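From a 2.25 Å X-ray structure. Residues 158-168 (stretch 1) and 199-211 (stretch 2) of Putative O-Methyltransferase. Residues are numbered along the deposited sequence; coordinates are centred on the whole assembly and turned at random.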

# COMPACT_ATOMS: atom_id res chain seq x y z
N ALA A 158 -10.42 -1.50 0.64
CA ALA A 158 -9.62 -1.01 1.75
C ALA A 158 -10.13 0.22 2.46
O ALA A 158 -10.56 1.18 1.82
CB ALA A 158 -8.19 -0.75 1.28
N LEU A 159 -10.06 0.17 3.79
CA LEU A 159 -10.41 1.31 4.62
C LEU A 159 -9.04 1.84 5.08
O LEU A 159 -8.24 1.11 5.67
CB LEU A 159 -11.23 0.87 5.84
CG LEU A 159 -11.47 1.93 6.93
CD1 LEU A 159 -12.27 3.10 6.36
CD2 LEU A 159 -12.22 1.28 8.08
N VAL A 160 -8.77 3.11 4.80
CA VAL A 160 -7.51 3.75 5.18
C VAL A 160 -7.75 4.81 6.26
O VAL A 160 -8.44 5.81 6.02
CB VAL A 160 -6.83 4.40 3.95
CG1 VAL A 160 -5.49 4.99 4.36
CG2 VAL A 160 -6.62 3.34 2.87
N LEU A 161 -7.16 4.59 7.44
CA LEU A 161 -7.33 5.50 8.58
C LEU A 161 -6.07 6.28 8.90
O LEU A 161 -5.11 5.74 9.46
CB LEU A 161 -7.79 4.71 9.81
CG LEU A 161 -9.04 3.83 9.58
CD1 LEU A 161 -9.28 2.93 10.79
CD2 LEU A 161 -10.25 4.72 9.31
N ALA A 162 -6.07 7.56 8.55
CA ALA A 162 -4.93 8.44 8.80
C ALA A 162 -4.66 8.73 10.27
O ALA A 162 -5.59 8.83 11.07
CB ALA A 162 -5.12 9.76 8.06
N ASP A 163 -3.37 8.86 10.61
CA ASP A 163 -2.91 9.17 11.97
C ASP A 163 -3.58 8.38 13.09
O ASP A 163 -3.66 8.85 14.22
CB ASP A 163 -3.12 10.66 12.25
CG ASP A 163 -2.57 11.54 11.15
OD1 ASP A 163 -1.48 11.22 10.63
OD2 ASP A 163 -3.20 12.57 10.82
N ALA A 164 -4.05 7.18 12.78
CA ALA A 164 -4.75 6.35 13.76
C ALA A 164 -3.92 5.73 14.87
O ALA A 164 -4.48 5.19 15.84
CB ALA A 164 -5.50 5.25 13.03
N LEU A 165 -2.61 5.82 14.75
CA LEU A 165 -1.71 5.23 15.73
C LEU A 165 -1.06 6.26 16.65
O LEU A 165 -0.33 5.90 17.57
CB LEU A 165 -0.63 4.43 15.00
CG LEU A 165 -1.07 3.22 14.17
CD1 LEU A 165 0.03 2.80 13.21
CD2 LEU A 165 -1.44 2.08 15.09
N LEU A 166 -1.34 7.53 16.38
CA LEU A 166 -0.78 8.63 17.15
C LEU A 166 0.71 8.49 17.42
O LEU A 166 1.16 8.54 18.56
CB LEU A 166 -1.56 8.79 18.47
CG LEU A 166 -3.03 9.22 18.31
CD1 LEU A 166 -3.70 9.37 19.66
CD2 LEU A 166 -3.07 10.54 17.55
N ASP A 167 1.47 8.31 16.34
CA ASP A 167 2.92 8.20 16.41
C ASP A 167 3.44 7.10 17.33
O ASP A 167 4.60 7.12 17.75
CB ASP A 167 3.49 9.55 16.87
CG ASP A 167 3.40 10.61 15.78
OD1 ASP A 167 3.90 10.35 14.67
OD2 ASP A 167 2.86 11.71 16.05
N GLY A 168 2.58 6.13 17.62
CA GLY A 168 2.96 5.04 18.49
C GLY A 168 2.63 5.37 19.94
O GLY A 168 2.74 4.53 20.83
N ALA A 199 -3.05 -3.72 8.01
CA ALA A 199 -1.68 -3.30 7.75
C ALA A 199 -1.54 -1.96 8.46
O ALA A 199 -2.36 -1.07 8.28
CB ALA A 199 -1.42 -3.15 6.24
N ARG A 200 -0.51 -1.82 9.29
CA ARG A 200 -0.27 -0.59 10.01
C ARG A 200 1.13 -0.13 9.59
O ARG A 200 2.13 -0.79 9.84
CB ARG A 200 -0.42 -0.84 11.52
CG ARG A 200 -1.91 -1.02 11.89
CD ARG A 200 -2.09 -1.44 13.34
NE ARG A 200 -1.49 -2.75 13.58
CZ ARG A 200 -1.08 -3.16 14.77
NH1 ARG A 200 -1.22 -2.37 15.83
NH2 ARG A 200 -0.50 -4.35 14.89
N LEU A 201 1.16 1.03 8.95
CA LEU A 201 2.36 1.56 8.35
C LEU A 201 2.93 2.86 8.90
O LEU A 201 2.21 3.67 9.46
CB LEU A 201 2.08 1.68 6.85
CG LEU A 201 1.32 0.47 6.25
CD1 LEU A 201 0.82 0.78 4.83
CD2 LEU A 201 2.22 -0.77 6.25
N PRO A 202 4.25 3.08 8.73
CA PRO A 202 4.95 4.28 9.20
C PRO A 202 4.74 5.53 8.35
O PRO A 202 5.70 6.17 7.94
CB PRO A 202 6.41 3.83 9.21
CG PRO A 202 6.49 2.96 8.00
CD PRO A 202 5.19 2.13 8.09
N LEU A 203 3.49 5.88 8.08
CA LEU A 203 3.17 7.07 7.29
C LEU A 203 2.35 8.03 8.15
O LEU A 203 1.47 7.61 8.90
CB LEU A 203 2.38 6.67 6.03
CG LEU A 203 3.18 5.98 4.92
CD1 LEU A 203 2.21 5.21 4.03
CD2 LEU A 203 3.97 7.02 4.13
N GLY A 204 2.65 9.32 8.04
CA GLY A 204 1.96 10.31 8.86
C GLY A 204 2.21 9.94 10.31
O GLY A 204 3.33 9.62 10.71
N ALA A 205 1.16 9.99 11.13
CA ALA A 205 1.28 9.63 12.54
C ALA A 205 0.96 8.14 12.75
O ALA A 205 0.65 7.71 13.86
CB ALA A 205 0.34 10.49 13.40
N GLY A 206 1.02 7.35 11.67
CA GLY A 206 0.72 5.93 11.77
C GLY A 206 -0.59 5.61 11.08
O GLY A 206 -1.66 5.90 11.60
N LEU A 207 -0.49 4.98 9.92
CA LEU A 207 -1.64 4.65 9.10
C LEU A 207 -2.16 3.24 9.30
O LEU A 207 -1.39 2.29 9.33
CB LEU A 207 -1.26 4.85 7.63
CG LEU A 207 -2.28 4.70 6.51
CD1 LEU A 207 -3.17 5.94 6.47
CD2 LEU A 207 -1.58 4.53 5.17
N THR A 208 -3.47 3.11 9.44
CA THR A 208 -4.05 1.78 9.57
C THR A 208 -4.94 1.55 8.35
O THR A 208 -5.90 2.30 8.11
CB THR A 208 -4.93 1.61 10.83
OG1 THR A 208 -4.15 1.86 12.00
CG2 THR A 208 -5.46 0.17 10.90
N VAL A 209 -4.59 0.55 7.55
CA VAL A 209 -5.43 0.23 6.42
C VAL A 209 -5.95 -1.19 6.65
O VAL A 209 -5.20 -2.12 6.94
CB VAL A 209 -4.69 0.41 5.03
CG1 VAL A 209 -3.22 0.60 5.24
CG2 VAL A 209 -5.02 -0.73 4.09
N VAL A 210 -7.26 -1.34 6.57
CA VAL A 210 -7.85 -2.63 6.78
C VAL A 210 -8.67 -2.96 5.54
O VAL A 210 -9.63 -2.26 5.18
CB VAL A 210 -8.65 -2.66 8.15
CG1 VAL A 210 -8.88 -1.25 8.65
CG2 VAL A 210 -9.92 -3.45 8.04
N THR A 211 -8.27 -4.03 4.87
CA THR A 211 -8.97 -4.41 3.68
C THR A 211 -9.81 -5.66 3.93
O THR A 211 -9.44 -6.53 4.72
CB THR A 211 -7.97 -4.54 2.46
OG1 THR A 211 -7.96 -5.87 1.95
CG2 THR A 211 -6.59 -4.10 2.86
O HOH W 1 -1.62 8.35 8.75

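The strand that includes Ala 158 to Leu 161 runs antiparallel to the one through Leu 207 to Thr 211, and backbone hydrogen bonds join them. Leu 159 and Val 210 form one hydrogen-bonded pair: Leu 159 N donates to Val 210 O at 2.8 Å, and Val 210 N donates to Leu 159 O at 2.8 Å. Leu 161 and Thr 208 form the next. Leu 161 N reaches Thr 208 O at 2.7 Å, and Thr 208 N reaches Leu 161 O at 3.1 Å. Between these pairs, Val 209 CA makes a CA-H...O contact of 3.0 Å with Leu 159 O.

Beyond the strands, the 163-167 loop meets the type II' turn of 203-206. Asp 163 OD1 accepts from Ala 205 N at 3.0 Å, so the carboxylate satisfies a turn amide. Ala 205 O accepts from Asp 167 N at 2.7 Å. Gly 206 O accepts from Leu 165 N at 3.3 Å. One water adds a bridge: it accepts from Asp 163 N at 2.6 Å and donates to Leu 203 O at 3.2 Å.

Apolar side chains pack on both sheet faces. On the face of Val 160 and Val 209, Val 160 CG1 lies 3.3 Å from Leu 207 CD1, and Val 160 CG2 lies 4.1 Å from Val 209 CB. On the other face, Leu 159 CB is 4.2 Å from Val 210 CG1. Leu 165 points toward stretch 2 and is buried; its CD2 lies 4.0 Å from Arg 200 CD.

The contact buries 805 Å². Ala 205 contributes the largest share. Its small side chain fits close to Asp 163, with CB 3.4 Å from OD1. Glycine suits position 206, where a CB would clash with Leu 165 CB. At Gly 204, a CB would clash with Asp 163 OD1.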